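Local coordinates for twitching motility protein PilT (Aquifex aeolicus, PDB 2EYU), which probably acts as an ATPase motor that drives pilus retraction in twitching motility, this fragment being its C-terminal domain, at residues Ser39-Ser44 with Gly164-Arg169; Asp47-Asn50 with His56-Thr59; Thr115-Ala120 with Glu152-Val157; Asn193-Arg196 with Gln202-Ser205; Thr222-Tyr227 with Lys245-Met250. The protein carries 1 engineered substitution. One frame throughout, in Å; residues are numbered along the deposited sequence.

Contact 1: Ser39-Ser44 with Gly164-Arg169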
# COMPACT_ATOMS: atom_id res chain seq x y z
N SER A 39 -7.24 -3.17 -4.84
CA SER A 39 -6.80 -4.20 -5.78
C SER A 39 -6.51 -3.59 -7.15
O SER A 39 -5.57 -3.99 -7.82
CB SER A 39 -7.84 -5.32 -5.89
OG SER A 39 -8.54 -5.16 -7.11
N THR A 40 -7.29 -2.61 -7.57
CA THR A 40 -7.12 -1.95 -8.85
C THR A 40 -5.80 -1.18 -8.90
O THR A 40 -5.11 -1.11 -9.92
CB THR A 40 -8.28 -0.97 -9.13
OG1 THR A 40 -9.49 -1.72 -9.33
CG2 THR A 40 -8.01 -0.20 -10.41
N THR A 41 -5.40 -0.57 -7.77
CA THR A 41 -4.11 0.11 -7.75
C THR A 41 -2.98 -0.90 -7.88
O THR A 41 -2.14 -0.82 -8.77
CB THR A 41 -3.99 0.94 -6.46
OG1 THR A 41 -5.01 1.94 -6.58
CG2 THR A 41 -2.66 1.69 -6.28
N ILE A 42 -2.97 -1.87 -6.98
CA ILE A 42 -2.06 -3.00 -7.04
C ILE A 42 -1.89 -3.58 -8.42
O ILE A 42 -0.82 -3.86 -8.97
CB ILE A 42 -2.66 -4.06 -6.08
CG1 ILE A 42 -2.23 -3.81 -4.64
CG2 ILE A 42 -2.36 -5.46 -6.56
CD1 ILE A 42 -0.94 -3.00 -4.64
N ALA A 43 -3.04 -3.80 -9.08
CA ALA A 43 -3.01 -4.47 -10.38
C ALA A 43 -2.41 -3.57 -11.45
O ALA A 43 -1.69 -3.99 -12.36
CB ALA A 43 -4.43 -4.93 -10.67
N SER A 44 -2.71 -2.27 -11.36
CA SER A 44 -2.14 -1.31 -12.30
C SER A 44 -0.62 -1.20 -12.12
O SER A 44 0.09 -1.05 -13.12
CB SER A 44 -2.76 0.07 -12.13
OG SER A 44 -1.92 1.01 -12.83
N GLY A 164 6.80 1.59 0.95
CA GLY A 164 5.78 2.64 0.71
C GLY A 164 4.45 2.13 1.22
O GLY A 164 4.17 0.93 1.18
N ILE A 165 3.59 3.03 1.69
CA ILE A 165 2.23 2.50 1.92
C ILE A 165 1.25 3.56 1.38
O ILE A 165 1.47 4.73 1.67
CB ILE A 165 1.90 2.12 3.36
CG1 ILE A 165 0.84 3.03 3.98
CG2 ILE A 165 3.14 2.01 4.24
CD1 ILE A 165 -0.53 2.41 4.00
N ILE A 166 0.28 3.08 0.61
CA ILE A 166 -0.77 3.89 0.03
C ILE A 166 -2.10 3.57 0.70
O ILE A 166 -2.47 2.39 0.63
CB ILE A 166 -0.94 3.57 -1.47
CG1 ILE A 166 0.37 3.43 -2.26
CG2 ILE A 166 -1.87 4.59 -2.12
CD1 ILE A 166 0.13 3.42 -3.75
N SER A 167 -2.76 4.55 1.28
CA SER A 167 -4.09 4.41 1.87
C SER A 167 -5.11 5.00 0.90
O SER A 167 -5.04 6.19 0.63
CB SER A 167 -4.17 5.14 3.20
OG SER A 167 -4.14 4.27 4.31
N GLN A 168 -6.05 4.25 0.32
CA GLN A 168 -6.91 4.82 -0.71
C GLN A 168 -8.37 4.88 -0.31
O GLN A 168 -8.83 4.06 0.46
CB GLN A 168 -6.86 4.01 -2.01
CG GLN A 168 -5.65 4.20 -2.92
CD GLN A 168 -5.48 2.98 -3.83
OE1 GLN A 168 -6.48 2.56 -4.41
NE2 GLN A 168 -4.29 2.42 -3.88
N ARG A 169 -9.07 5.86 -0.89
CA ARG A 169 -10.52 5.90 -0.87
C ARG A 169 -10.99 6.47 -2.21
O ARG A 169 -10.33 7.34 -2.78
CB ARG A 169 -11.05 6.73 0.29
CG ARG A 169 -12.49 6.39 0.68
CD ARG A 169 -12.93 7.21 1.88
NE ARG A 169 -12.65 6.50 3.13
CZ ARG A 169 -13.50 6.40 4.14
NH1 ARG A 169 -14.70 6.96 4.07
NH2 ARG A 169 -13.15 5.73 5.23
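Thr41 of helix segment 39-44 and Gln168 of strand segment 164-169 reach toward each other from opposite directions and make the main touch of this buried contact. The hydroxyl OG1 of Thr41 lies 3.0 Å from the amide carbon CD of Gln168, set obliquely to the carboxamide and close to both of its ends. The threonine methyl adds a second, apolar touch, with Thr41 CG2 4.1 Å from Ile166 CD1, the far end of the isoleucine chain. With chi1 at -65° both branches of Thr41 face the strand, OG1 against the Gln168 carboxamide and CG2 between that amide and Ile166 CD1. Ile166 and Gln168 stand two residues apart on the strand and project from the same face of the sheet; the glutamine chain, extended beyond CG, carries its amide up to the helix. An alanine in place of Gln168 would remove that amide, which would probably leave the Thr41 hydroxyl without its polar neighbour and open a gap under the helix. Ser39 ends a sequence pattern that fits a Walker A P-loop, consistent with a P-loop ATPase. Gln168 also packs on Val30 and Leu180, and Thr41 on Leu13. The strand runs parallel to strand 26-31 on one side and antiparallel to strand 179-185 on the other, with helix 38-52 lying across this face.

Contact 2: Asp47-Asn50 with His56-Thr59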
# COMPACT_ATOMS: atom_id res chain seq x y z
N ASP A 47 0.95 -4.51 -13.30
CA ASP A 47 0.91 -4.60 -14.76
C ASP A 47 1.92 -3.67 -15.43
O ASP A 47 2.30 -3.98 -16.55
CB ASP A 47 -0.48 -4.29 -15.33
CG ASP A 47 -0.57 -4.74 -16.78
OD1 ASP A 47 -0.84 -3.87 -17.64
OD2 ASP A 47 -0.37 -5.94 -17.05
N TYR A 48 2.33 -2.60 -14.76
CA TYR A 48 3.44 -1.76 -15.17
C TYR A 48 4.71 -2.61 -15.22
O TYR A 48 5.47 -2.56 -16.18
CB TYR A 48 3.71 -0.59 -14.21
CG TYR A 48 4.96 0.21 -14.52
CD1 TYR A 48 5.07 1.05 -15.61
CD2 TYR A 48 6.07 0.11 -13.68
CE1 TYR A 48 6.22 1.78 -15.88
CE2 TYR A 48 7.22 0.82 -13.94
CZ TYR A 48 7.30 1.66 -15.04
OH TYR A 48 8.46 2.36 -15.27
N ILE A 49 4.91 -3.33 -14.12
CA ILE A 49 6.08 -4.20 -14.05
C ILE A 49 6.03 -5.14 -15.24
O ILE A 49 6.99 -5.14 -16.01
CB ILE A 49 6.11 -4.97 -12.72
CG1 ILE A 49 5.95 -4.10 -11.47
CG2 ILE A 49 7.39 -5.78 -12.63
CD1 ILE A 49 5.67 -4.87 -10.19
N ASN A 50 4.93 -5.88 -15.38
CA ASN A 50 4.68 -6.78 -16.49
C ASN A 50 5.16 -6.22 -17.83
O ASN A 50 5.75 -6.93 -18.64
CB ASN A 50 3.17 -7.05 -16.61
CG ASN A 50 2.75 -8.28 -17.36
OD1 ASN A 50 1.56 -8.45 -17.67
ND2 ASN A 50 3.65 -9.20 -17.67
N HIS A 56 10.00 -12.64 -12.98
CA HIS A 56 9.11 -13.70 -12.54
C HIS A 56 8.16 -13.10 -11.49
O HIS A 56 8.67 -12.59 -10.48
CB HIS A 56 9.84 -14.88 -11.93
CG HIS A 56 8.99 -16.07 -11.67
ND1 HIS A 56 7.66 -16.15 -12.05
CD2 HIS A 56 9.29 -17.25 -11.08
CE1 HIS A 56 7.18 -17.33 -11.68
NE2 HIS A 56 8.14 -18.02 -11.09
N ILE A 57 6.85 -13.17 -11.73
CA ILE A 57 5.94 -12.50 -10.78
C ILE A 57 4.97 -13.53 -10.22
O ILE A 57 4.33 -14.29 -10.94
CB ILE A 57 5.19 -11.31 -11.39
CG1 ILE A 57 6.04 -10.14 -11.90
CG2 ILE A 57 4.19 -10.67 -10.42
CD1 ILE A 57 5.22 -9.05 -12.58
N ILE A 58 4.85 -13.60 -8.89
CA ILE A 58 3.93 -14.62 -8.37
C ILE A 58 2.85 -13.91 -7.57
O ILE A 58 3.14 -13.03 -6.74
CB ILE A 58 4.67 -15.67 -7.53
CG1 ILE A 58 5.71 -16.47 -8.34
CG2 ILE A 58 3.70 -16.60 -6.82
CD1 ILE A 58 6.09 -17.79 -7.70
N THR A 59 1.60 -14.30 -7.82
CA THR A 59 0.46 -13.68 -7.15
C THR A 59 -0.33 -14.74 -6.38
O THR A 59 -0.41 -15.89 -6.80
CB THR A 59 -0.48 -12.99 -8.15
OG1 THR A 59 -0.41 -13.69 -9.40
CG2 THR A 59 -0.02 -11.57 -8.47
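Ile49 and Asn50, on a late turn of helix 38-52, face Ile57 near the start of strand 56-61, and the closest pair of CA atoms, those of Asn50 and Ile57, are 8.2 Å apart. That spacing is bridged mostly from the strand side. Ile57 stretches its longer branch toward the helix, with CG1 beside the backbone N and the chain extended at chi2 (176°), which carries CD1 to the helix, so that a single methyl does the touching. Ile57 CD1 rests 3.9 Å from Ile49 CG2 and 4.2 Å from Ile49 CB. The side chains meet at a slant, one methyl against the other's shorter branch and its branch point. The same methyl comes against the helix backbone, where Ile57 CD1 is 4.2 Å from Asn50 N; Asn50 thus joins the contact through its main chain. Only this methyl of Ile57 makes these touches, and all three residues are buried. The contact sits within a beta-alpha-beta unit: strand 26-31, helix 38-52, then strand 56-61 in the same parallel part of the sheet, the helix crossing over the two strands that lie between. Five residues, 51-55, make the return from helix segment to strand segment, and Ile49 packs on Tyr55 among them. Ile57 is flanked by Val75 on strand 74-79 and Val101 on strand 101-104, while its neighbour Ile58 faces the other side of the sheet, where helix 87-97 covers it through Ala94 and Glu97.

Contact 3: Thr115-Ala120 with Glu152-Val157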
# COMPACT_ATOMS: atom_id res chain seq x y z
N THR A 115 5.72 -14.34 7.15
CA THR A 115 6.42 -14.78 5.94
C THR A 115 6.62 -13.60 5.01
O THR A 115 7.67 -13.50 4.37
CB THR A 115 5.69 -15.92 5.20
OG1 THR A 115 5.42 -17.00 6.11
CG2 THR A 115 6.59 -16.49 4.12
N ALA A 116 5.64 -12.70 4.91
CA ALA A 116 5.81 -11.56 4.04
C ALA A 116 7.06 -10.75 4.38
O ALA A 116 7.74 -10.30 3.47
CB ALA A 116 4.64 -10.59 4.13
N LEU A 117 7.28 -10.54 5.67
CA LEU A 117 8.43 -9.77 6.17
C LEU A 117 9.73 -10.45 5.80
O LEU A 117 10.73 -9.82 5.47
CB LEU A 117 8.40 -9.63 7.69
CG LEU A 117 7.55 -8.55 8.34
CD1 LEU A 117 6.51 -9.14 9.29
CD2 LEU A 117 8.43 -7.58 9.11
N ARG A 118 9.75 -11.79 5.85
CA ARG A 118 11.06 -12.40 5.54
C ARG A 118 11.30 -12.30 4.04
O ARG A 118 12.43 -11.98 3.61
CB ARG A 118 11.17 -13.83 6.05
CG ARG A 118 11.31 -13.92 7.57
CD ARG A 118 12.75 -14.14 8.00
NE ARG A 118 13.25 -13.04 8.82
CZ ARG A 118 12.93 -12.88 10.11
NH1 ARG A 118 13.41 -11.86 10.80
NH2 ARG A 118 12.12 -13.77 10.69
N ALA A 119 10.25 -12.54 3.24
CA ALA A 119 10.41 -12.38 1.80
C ALA A 119 10.95 -11.00 1.46
O ALA A 119 11.86 -10.89 0.62
CB ALA A 119 9.10 -12.63 1.07
N ALA A 120 10.38 -9.97 2.08
CA ALA A 120 10.78 -8.60 1.79
C ALA A 120 12.23 -8.37 2.18
O ALA A 120 12.90 -7.57 1.53
CB ALA A 120 9.91 -7.58 2.49
N GLU A 152 8.94 -4.81 19.21
CA GLU A 152 10.13 -4.00 18.91
C GLU A 152 10.86 -4.51 17.67
O GLU A 152 11.26 -3.74 16.78
CB GLU A 152 11.09 -4.01 20.11
CG GLU A 152 12.47 -3.49 19.75
CD GLU A 152 12.73 -2.11 20.32
OE1 GLU A 152 12.32 -1.12 19.68
OE2 GLU A 152 13.35 -2.02 21.40
N GLN A 153 10.99 -5.83 17.60
CA GLN A 153 11.56 -6.54 16.47
C GLN A 153 10.90 -6.16 15.14
O GLN A 153 11.54 -5.58 14.27
CB GLN A 153 11.47 -8.05 16.68
CG GLN A 153 12.63 -8.77 15.99
CD GLN A 153 12.58 -10.28 16.14
OE1 GLN A 153 12.59 -10.81 17.25
NE2 GLN A 153 12.52 -10.96 15.00
N VAL A 154 9.63 -6.50 14.98
CA VAL A 154 8.82 -6.11 13.84
C VAL A 154 8.86 -4.64 13.54
O VAL A 154 8.93 -4.23 12.38
CB VAL A 154 7.32 -6.43 14.13
CG1 VAL A 154 6.50 -6.19 12.88
CG2 VAL A 154 7.18 -7.83 14.66
N ARG A 155 8.81 -3.79 14.59
CA ARG A 155 8.82 -2.36 14.26
C ARG A 155 10.09 -1.97 13.52
O ARG A 155 10.06 -1.25 12.51
CB ARG A 155 8.65 -1.51 15.51
CG ARG A 155 8.30 -0.05 15.25
CD ARG A 155 8.28 0.75 16.54
NE ARG A 155 8.45 -0.07 17.73
CZ ARG A 155 7.56 -0.67 18.50
NH1 ARG A 155 6.26 -0.59 18.26
NH2 ARG A 155 7.97 -1.38 19.55
N ILE A 156 11.24 -2.43 13.98
CA ILE A 156 12.52 -2.01 13.36
C ILE A 156 12.78 -2.74 12.05
O ILE A 156 13.44 -2.18 11.18
CB ILE A 156 13.66 -2.17 14.37
CG1 ILE A 156 13.61 -1.15 15.51
CG2 ILE A 156 15.02 -2.16 13.66
CD1 ILE A 156 13.85 -1.68 16.90
N VAL A 157 12.31 -3.95 11.83
CA VAL A 157 12.36 -4.56 10.49
C VAL A 157 11.63 -3.68 9.49
O VAL A 157 12.11 -3.38 8.40
CB VAL A 157 11.72 -5.96 10.49
CG1 VAL A 157 11.55 -6.52 9.09
CG2 VAL A 157 12.55 -6.94 11.33
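The guanidinium of Arg118 has the amide nitrogen of Gln153 at its edge, near its plane, where Arg118 NH1 and Gln153 NE2 are 4.4 Å apart. At that distance the two polar ends merely neighbour each other at the solvent-exposed border of the contact; the arginine's stronger partner is Glu114, one turn back on its own helix, with which it forms a salt bridge through NH2. The buried part belongs to Leu117, the residue most covered here. One of its methyls, CD2, presses on Val157 CG1 at 3.3 Å, tighter than ordinary van der Waals contact, and also lies 3.9 Å from Val157 CB. Leu117 and Val157 meet at a slant, methyl against methyl. The valine puts CG1 anti to its backbone N (chi1 171°), the branch that the leucine presses. Val154, one turn earlier, gives a looser touch, with its CG1 4.5 Å from Leu117 CD2. The axes of the two segments, at 40° to each other and roughly in the same direction, stay 11.7 Å apart, a wide spacing that only the ends of the side chains bridge. Both helices belong to the alpha/beta part of the fold, each leading into a strand of the central sheet: 110-121 into 125-130, and 151-161 into 162-171. Phe146, from the loop before helix 151-161, touches both Leu117 and Val154. On its other flanks Val154 packs on Ile142 and Val143 of helix 135-144, while Ala119 and Ala120 rest on Val126 and Thr115 turns to Leu91 and Leu95 of helix 87-97.

Contact 4: Asn193-Arg196 with Gln202-Ser205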
# COMPACT_ATOMS: atom_id res chain seq x y z
N ASN A 193 14.06 6.49 10.76
CA ASN A 193 14.49 6.68 12.14
C ASN A 193 13.32 6.76 13.11
O ASN A 193 13.22 6.05 14.12
CB ASN A 193 15.30 7.99 12.18
CG ASN A 193 15.36 8.54 13.59
OD1 ASN A 193 16.25 8.16 14.35
ND2 ASN A 193 14.42 9.41 13.96
N LEU A 194 12.35 7.65 12.83
CA LEU A 194 11.24 7.77 13.78
C LEU A 194 10.47 6.48 13.93
O LEU A 194 10.04 6.15 15.04
CB LEU A 194 10.28 8.90 13.40
CG LEU A 194 10.91 10.28 13.19
CD1 LEU A 194 10.04 11.09 12.24
CD2 LEU A 194 11.10 11.01 14.50
N ILE A 195 10.29 5.71 12.86
CA ILE A 195 9.66 4.39 13.04
C ILE A 195 10.44 3.51 14.01
O ILE A 195 9.90 2.78 14.85
CB ILE A 195 9.47 3.72 11.67
CG1 ILE A 195 8.49 4.51 10.81
CG2 ILE A 195 9.05 2.27 11.78
CD1 ILE A 195 8.09 3.86 9.52
N ARG A 196 11.75 3.60 13.90
CA ARG A 196 12.71 2.90 14.75
C ARG A 196 12.50 3.22 16.23
O ARG A 196 12.29 2.29 17.00
CB ARG A 196 14.14 3.25 14.30
CG ARG A 196 14.90 2.05 13.76
CD ARG A 196 16.08 2.41 12.89
NE ARG A 196 15.88 1.94 11.51
CZ ARG A 196 16.31 2.59 10.44
NH1 ARG A 196 16.96 3.74 10.60
NH2 ARG A 196 16.09 2.13 9.23
N GLN A 202 5.20 11.90 15.45
CA GLN A 202 6.09 12.73 14.65
C GLN A 202 6.17 12.31 13.20
O GLN A 202 6.38 13.13 12.30
CB GLN A 202 7.47 12.73 15.33
CG GLN A 202 7.38 13.21 16.77
CD GLN A 202 7.46 14.72 16.92
OE1 GLN A 202 7.38 15.48 15.96
NE2 GLN A 202 7.63 15.18 18.16
N VAL A 203 6.01 11.03 12.88
CA VAL A 203 5.96 10.57 11.49
C VAL A 203 4.80 11.25 10.77
O VAL A 203 4.94 11.62 9.60
CB VAL A 203 5.78 9.04 11.41
CG1 VAL A 203 5.36 8.58 10.02
CG2 VAL A 203 7.06 8.33 11.84
N TYR A 204 3.67 11.38 11.48
CA TYR A 204 2.50 12.02 10.87
C TYR A 204 2.76 13.49 10.59
O TYR A 204 2.51 13.98 9.49
CB TYR A 204 1.25 11.87 11.74
CG TYR A 204 0.01 12.46 11.09
CD1 TYR A 204 -0.69 11.73 10.13
CD2 TYR A 204 -0.47 13.72 11.42
CE1 TYR A 204 -1.83 12.23 9.52
CE2 TYR A 204 -1.61 14.23 10.81
CZ TYR A 204 -2.28 13.49 9.86
OH TYR A 204 -3.41 14.00 9.25
N SER A 205 3.28 14.19 11.60
CA SER A 205 3.64 15.60 11.42
C SER A 205 4.57 15.72 10.22
O SER A 205 4.51 16.66 9.41
CB SER A 205 4.29 16.20 12.65
OG SER A 205 3.68 15.80 13.87
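Leu194 and Val203 bury nearly equal surface, and their CA atoms, 6.4 Å apart, are the closest between the two helix segments. The valine methyl CG2 drives into the base of the leucine, coming to 3.6 Å from Leu194 CB, while the leucine chain passes it in the opposite direction. Leu194 CD1 lies equally near Val203 CG2 and, in the helix backbone, Val203 N, at 4.1 Å. Val203 holds CG2 beside its backbone N, with CG1 in the anti place (chi1 165°); the first of these methyls is the one that meets the leucine. On the more exposed border the second leucine methyl, CD2, lies 4.1 Å from Gln202 CB. Only the root of the glutamine takes part: its chain bends at chi2 (-86°), and the amide leads away from the partner helix. Ile195 closes the inner side, its CG1 being 4.2 Å from the same Val203 CG2, which is thus wedged between two successive residues of the first helix. The contact is a close apolar packing of two consecutive helices, 189-197 and 200-209, which follow strand 179-185 and are joined by a two-residue turn; Leu194 also touches Lys199 in that turn. Helix 151-161 backs the first helix, with Ser159 against Ile195 and Phe160 in a cation-pi contact with Arg196, while Tyr204 OH is hydrogen-bonded to Glu246 of helix 244-251.

Contact 5: Thr222-Tyr227 with Lys245-Met250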
# COMPACT_ATOMS: atom_id res chain seq x y z
N THR A 222 -5.05 15.46 0.79
CA THR A 222 -5.53 15.02 -0.51
C THR A 222 -7.01 15.35 -0.70
O THR A 222 -7.44 15.74 -1.79
CB THR A 222 -5.31 13.52 -0.73
OG1 THR A 222 -3.92 13.17 -0.67
CG2 THR A 222 -5.80 13.16 -2.13
N LEU A 223 -7.81 15.18 0.34
CA LEU A 223 -9.19 15.63 0.35
C LEU A 223 -9.32 17.14 0.20
O LEU A 223 -10.13 17.72 -0.53
CB LEU A 223 -9.86 15.21 1.67
CG LEU A 223 -9.97 13.71 1.88
CD1 LEU A 223 -10.30 13.38 3.32
CD2 LEU A 223 -11.00 13.15 0.91
N TYR A 224 -8.46 17.82 0.95
CA TYR A 224 -8.41 19.28 0.85
C TYR A 224 -8.16 19.71 -0.58
O TYR A 224 -8.93 20.51 -1.13
CB TYR A 224 -7.37 19.82 1.81
CG TYR A 224 -7.21 21.32 1.88
CD1 TYR A 224 -8.29 22.18 1.76
CD2 TYR A 224 -5.95 21.88 2.07
CE1 TYR A 224 -8.11 23.55 1.83
CE2 TYR A 224 -5.77 23.25 2.14
CZ TYR A 224 -6.86 24.08 2.02
OH TYR A 224 -6.69 25.45 2.08
N LYS A 225 -7.11 19.20 -1.23
CA LYS A 225 -6.85 19.66 -2.61
C LYS A 225 -7.91 19.20 -3.59
O LYS A 225 -8.27 19.95 -4.50
CB LYS A 225 -5.47 19.21 -3.08
CG LYS A 225 -4.87 18.01 -2.38
CD LYS A 225 -3.70 17.46 -3.21
CE LYS A 225 -4.22 16.78 -4.46
NZ LYS A 225 -3.73 17.43 -5.71
N LEU A 226 -8.46 18.00 -3.44
CA LEU A 226 -9.56 17.60 -4.32
C LEU A 226 -10.76 18.54 -4.17
O LEU A 226 -11.39 18.89 -5.17
CB LEU A 226 -10.03 16.18 -4.01
CG LEU A 226 -8.95 15.11 -4.28
CD1 LEU A 226 -9.48 13.70 -4.13
CD2 LEU A 226 -8.32 15.32 -5.66
N TYR A 227 -11.05 18.91 -2.93
CA TYR A 227 -12.15 19.83 -2.65
C TYR A 227 -11.85 21.19 -3.27
O TYR A 227 -12.74 21.79 -3.86
CB TYR A 227 -12.42 19.96 -1.14
CG TYR A 227 -13.36 21.10 -0.79
CD1 TYR A 227 -14.68 21.12 -1.19
CD2 TYR A 227 -12.91 22.19 -0.05
CE1 TYR A 227 -15.54 22.17 -0.86
CE2 TYR A 227 -13.74 23.24 0.28
CZ TYR A 227 -15.05 23.23 -0.13
OH TYR A 227 -15.88 24.27 0.21
N LYS A 245 -11.71 16.95 12.19
CA LYS A 245 -11.34 18.17 12.90
C LYS A 245 -10.15 18.90 12.28
O LYS A 245 -10.14 20.13 12.21
CB LYS A 245 -11.01 17.83 14.36
CG LYS A 245 -12.00 18.42 15.36
CD LYS A 245 -13.28 17.59 15.40
CE LYS A 245 -14.20 18.10 16.50
NZ LYS A 245 -13.59 17.93 17.85
N GLU A 246 -9.17 18.11 11.85
CA GLU A 246 -8.01 18.59 11.11
C GLU A 246 -8.41 19.16 9.76
O GLU A 246 -7.92 20.21 9.34
CB GLU A 246 -6.99 17.46 10.95
CG GLU A 246 -5.56 17.88 10.69
CD GLU A 246 -4.71 16.90 9.91
OE1 GLU A 246 -3.65 17.30 9.37
OE2 GLU A 246 -5.05 15.71 9.81
N LEU A 247 -9.32 18.52 9.02
CA LEU A 247 -9.72 19.12 7.73
C LEU A 247 -10.47 20.42 7.96
O LEU A 247 -10.34 21.42 7.24
CB LEU A 247 -10.53 18.12 6.91
CG LEU A 247 -10.91 18.40 5.47
CD1 LEU A 247 -9.73 18.87 4.63
CD2 LEU A 247 -11.52 17.16 4.80
N GLU A 248 -11.32 20.42 9.00
CA GLU A 248 -12.11 21.65 9.16
C GLU A 248 -11.16 22.78 9.53
O GLU A 248 -11.33 23.91 9.10
CB GLU A 248 -13.19 21.51 10.21
CG GLU A 248 -12.69 21.53 11.65
CD GLU A 248 -13.83 21.64 12.64
OE1 GLU A 248 -14.98 21.41 12.23
OE2 GLU A 248 -13.57 21.95 13.83
N ARG A 249 -10.15 22.44 10.35
CA ARG A 249 -9.16 23.46 10.70
C ARG A 249 -8.45 23.90 9.42
O ARG A 249 -8.03 25.03 9.23
CB ARG A 249 -8.15 22.96 11.73
CG ARG A 249 -8.61 23.08 13.17
CD ARG A 249 -9.03 24.50 13.47
NE ARG A 249 -10.46 24.76 13.41
CZ ARG A 249 -11.07 25.53 12.52
NH1 ARG A 249 -10.37 26.14 11.57
NH2 ARG A 249 -12.38 25.69 12.57
N MSE A 250 -8.30 22.95 8.49
CA MSE A 250 -7.59 23.34 7.28
C MSE A 250 -8.38 24.39 6.49
O MSE A 250 -7.81 25.42 6.14
CB MSE A 250 -7.31 22.12 6.41
CG MSE A 250 -6.40 21.11 7.09
SE MSE A 250 -5.67 19.86 5.80
CE MSE A 250 -5.51 18.48 7.13
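A Met-aromatic contact joins two C-terminal helices, with selenomethionine Met250 meeting the Tyr224 ring obliquely. The selenium is 5.0 Å from the centroid of the Tyr224 ring and 42° off the ring normal; its nearest ring atom is Tyr224 CD2, which Met250 SE meets at 4.3 Å. With CG anti to the backbone N (chi1 -178°), the tyrosine brings its ring up to the selenium, and its hydroxyl has a weak hydrogen bond to Lys228 NZ. Leu247, one turn before Met250, supplies the other half of the packing by straddling two successive residues: its CD1 lies 3.8 Å from Tyr224 CB and its CD2 4.0 Å from Leu223 CB. Helix segments 222-227 and 245-250 pass 10.5 Å apart between axes at 43°, on the side of the fold beyond strands 179-185 and 216-217, where helices follow one another to the C terminus. Leu223 and Leu247 both touch Ser241 in the loop before the last helix, and Leu247 packs also on Ala237 of helix 234-240. Leu223 reaches back to Ala181, tying its helix to the sheet.

In the fold
From the N terminus, contact 1 closes the longest loop: helix 38-52 is pinned to strand 162-171, and contacts 2 and 3 fall within that span. Contact 2 closes a tight return from the same helix to strand 56-61; contact 3, later and in series with it, joins helix 110-121 to helix 151-161, which runs straight into contact 1's strand. After contact 1 is complete, contacts 4 and 5 follow in series, each pairing C-terminal helices. None cross. Contacts 3 and 4 touch where Ile156 packs on Arg196, and contacts 4 and 5 meet through Tyr204 and Glu246, making a chain of touching helices among which the last sheet strands, 179-185 and 216-217, are interspersed.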